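Local coordinates for AceL NrdHF-1-1 Intein (Metagenome, PDB 6ZGQ), which probably acts as a naturally split class 3 intein in protein splicing, held here as a linked, splice-inactive variant, at residues Ile77-Gly81 with Gly82-Glu86. Numbering follows the deposited sequence.
Sequences IYEQG and GEIKE
With CG set between its backbone N and carbonyl carbon (chi1 60°), Tyr78 swings its ring across to the partner strand and over Lys85, whose chain, bent at chi2 (-86°) and again at chi4, turns back toward the Gln80 amide. Lys85 CB lies 3.8 Å from the Tyr78 ring centroid, 26° off the normal, which makes this a CH-pi contact over one face, displaced toward the rim. Farther along the same side of the hairpin, Lys85 NZ donates to Gln80 OE1 at 3.0 Å, from above the carbonyl plane, while Gln80 NE2 donates to Asp97 OD2, so both ends of the amide are engaged. Cutting Tyr78 back to alanine would remove the ring face over Lys85 CB and is likely to leave the lysine chain freer to turn away from Gln80 and Phe92 without its edge-to-face partner. In the backbone, Tyr78 and Lys85 form an antiparallel hydrogen-bonded pair, the bond from Lys85 N to Tyr78 O being 2.8 Å long. On the other side, Ile77 CG2 meets Ile84 CG2 at 3.6 Å. Gln80 to Glu83 is a type II' turn, closed by Glu83 N to Gln80 O (3.2 Å), with Gln80 N to Glu83 O (3.1 Å) completing the pair; Gly81, at positive phi, occupies its first corner. This tight two-residue hairpin joins strands 75-80 and 83-88. Strand 98-104 pairs with the former, Ile101 touching both isoleucines; Arg112 and Lys40 form salt bridges with Glu79.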
ATOM      1  N   ILE A  77      -1.773   6.224   1.425  1.00  9.20           N
ATOM      2  CA  ILE A  77      -2.511   6.910   0.355  1.00  8.93           C
ATOM      3  C   ILE A  77      -3.989   6.880   0.748  1.00  9.37           C
ATOM      4  O   ILE A  77      -4.518   5.814   1.090  1.00  9.25           O
ATOM      5  CB  ILE A  77      -2.263   6.223  -1.016  1.00  9.53           C
ATOM      6  CG1 ILE A  77      -0.761   6.217  -1.360  1.00  9.83           C
ATOM      7  CG2 ILE A  77      -3.067   6.883  -2.132  1.00 10.31           C
ATOM      8  CD1 ILE A  77      -0.127   7.585  -1.535  1.00  9.84           C
ATOM      9  N   TYR A  78      -4.619   8.057   0.765  1.00 10.07           N
ATOM     10  CA  TYR A  78      -6.033   8.202   1.114  1.00 10.71           C
ATOM     11  C   TYR A  78      -6.625   9.288   0.221  1.00 12.45           C
ATOM     12  O   TYR A  78      -5.859  10.058  -0.377  1.00 12.50           O
ATOM     13  CB  TYR A  78      -6.188   8.526   2.608  1.00 10.72           C
ATOM     14  CG  TYR A  78      -5.511   9.794   3.067  1.00 12.49           C
ATOM     15  CD1 TYR A  78      -4.172   9.799   3.429  1.00 14.37           C
ATOM     16  CD2 TYR A  78      -6.215  10.987   3.156  1.00 13.34           C
ATOM     17  CE1 TYR A  78      -3.552  10.958   3.859  1.00 15.58           C
ATOM     18  CE2 TYR A  78      -5.604  12.154   3.580  1.00 14.10           C
ATOM     19  CZ  TYR A  78      -4.270  12.132   3.934  1.00 15.65           C
ATOM     20  OH  TYR A  78      -3.648  13.279   4.358  1.00 17.65           O
ATOM     21  N   GLU A  79      -7.957   9.300   0.113  1.00 12.03           N
ATOM     22  CA  GLU A  79      -8.718  10.370  -0.542  1.00 14.92           C
ATOM     23  C   GLU A  79      -9.279  11.281   0.553  1.00 14.99           C
ATOM     24  O   GLU A  79      -9.708  10.776   1.604  1.00 14.51           O
ATOM     25  CB  GLU A  79      -9.856   9.794  -1.403  1.00 15.16           C
ATOM     26  CG  GLU A  79     -10.521  10.850  -2.280  1.00 16.88           C
ATOM     27  CD  GLU A  79     -11.622  10.328  -3.185  1.00 17.98           C
ATOM     28  OE1 GLU A  79     -11.834   9.097  -3.261  1.00 20.90           O
ATOM     29  OE2 GLU A  79     -12.280  11.174  -3.833  1.00 21.25           O
ATOM     30  N   GLN A  80      -9.208  12.595   0.321  1.00 16.05           N
ATOM     31  CA  GLN A  80      -9.864  13.624   1.148  1.00 18.66           C
ATOM     32  C   GLN A  80     -10.367  14.728   0.203  1.00 20.07           C
ATOM     33  O   GLN A  80      -9.595  15.210  -0.644  1.00 21.10           O
ATOM     34  CB  GLN A  80      -8.892  14.177   2.188  1.00 20.12           C
ATOM     35  CG  GLN A  80      -9.491  15.238   3.095  1.00 22.28           C
ATOM     36  CD  GLN A  80      -8.471  15.801   4.055  1.00 23.72           C
ATOM     37  OE1 GLN A  80      -7.271  15.786   3.786  1.00 24.64           O
ATOM     38  NE2 GLN A  80      -8.944  16.305   5.187  1.00 25.84           N
ATOM     39  N   GLY A  81     -11.638  15.116   0.350  1.00 20.02           N
ATOM     40  CA  GLY A  81     -12.351  15.885  -0.682  1.00 20.55           C
ATOM     41  C   GLY A  81     -12.356  15.065  -1.964  1.00 22.17           C
ATOM     42  O   GLY A  81     -12.676  13.870  -1.924  1.00 24.42           O
ATOM     43  N   GLY A  82     -11.965  15.690  -3.079  1.00 22.40           N
ATOM     44  CA  GLY A  82     -11.844  15.013  -4.377  1.00 19.45           C
ATOM     45  C   GLY A  82     -10.414  14.646  -4.752  1.00 24.54           C
ATOM     46  O   GLY A  82     -10.199  14.129  -5.852  1.00 26.63           O
ATOM     47  N   GLU A  83      -9.463  14.885  -3.836  1.00 25.99           N
ATOM     48  CA  GLU A  83      -8.011  14.807  -4.102  1.00 23.80           C
ATOM     49  C   GLU A  83      -7.411  13.558  -3.446  1.00 23.81           C
ATOM     50  O   GLU A  83      -7.900  13.150  -2.394  1.00 22.16           O
ATOM     51  CB  GLU A  83      -7.311  16.064  -3.563  1.00 27.26           C
ATOM     52  CG  GLU A  83      -7.758  17.352  -4.249  1.00 30.73           C
ATOM     53  CD  GLU A  83      -6.719  18.460  -4.200  1.00 35.52           C
ATOM     54  OE1 GLU A  83      -7.080  19.597  -3.830  1.00 39.98           O
ATOM     55  OE2 GLU A  83      -5.545  18.205  -4.543  1.00 38.55           O
ATOM     56  N   ILE A  84      -6.390  12.964  -4.082  1.00 21.35           N
ATOM     57  CA  ILE A  84      -5.599  11.851  -3.519  1.00 17.27           C
ATOM     58  C   ILE A  84      -4.386  12.453  -2.796  1.00 18.05           C
ATOM     59  O   ILE A  84      -3.598  13.184  -3.425  1.00 18.25           O
ATOM     60  CB  ILE A  84      -5.132  10.857  -4.614  1.00 17.69           C
ATOM     61  CG1 ILE A  84      -6.326  10.284  -5.398  1.00 18.32           C
ATOM     62  CG2 ILE A  84      -4.299   9.734  -4.011  1.00 15.43           C
ATOM     63  CD1 ILE A  84      -7.299   9.451  -4.582  1.00 17.26           C
ATOM     64  N   LYS A  85      -4.274  12.139  -1.494  1.00 16.79           N
ATOM     65  CA  LYS A  85      -3.279  12.692  -0.555  1.00 17.49           C
ATOM     66  C   LYS A  85      -2.384  11.561  -0.041  1.00 15.95           C
ATOM     67  O   LYS A  85      -2.782  10.387  -0.110  1.00 15.18           O
ATOM     68  CB  LYS A  85      -3.979  13.342   0.659  1.00 18.02           C
ATOM     69  CG  LYS A  85      -5.076  14.356   0.339  1.00 19.32           C
ATOM     70  CD  LYS A  85      -4.549  15.765   0.106  1.00 20.17           C
ATOM     71  CE  LYS A  85      -5.673  16.790   0.113  1.00 20.77           C
ATOM     72  NZ  LYS A  85      -6.011  17.266   1.482  1.00 22.07           N
ATOM     73  N   GLU A  86      -1.210  11.932   0.483  1.00 15.97           N
ATOM     74  CA  GLU A  86      -0.273  11.008   1.136  1.00 13.69           C
ATOM     75  C   GLU A  86       0.053  11.517   2.545  1.00 12.69           C
ATOM     76  O   GLU A  86      -0.077  12.720   2.816  1.00 13.54           O
ATOM     77  CB  GLU A  86       1.025  10.870   0.324  1.00 14.44           C
ATOM     78  CG  GLU A  86       1.665  12.208  -0.014  1.00 16.63           C
ATOM     79  CD  GLU A  86       2.989  12.060  -0.723  1.00 17.87           C
ATOM     80  OE1 GLU A  86       3.970  11.639  -0.074  1.00 18.67           O
ATOM     81  OE2 GLU A  86       3.044  12.362  -1.933  1.00 21.29           O
TER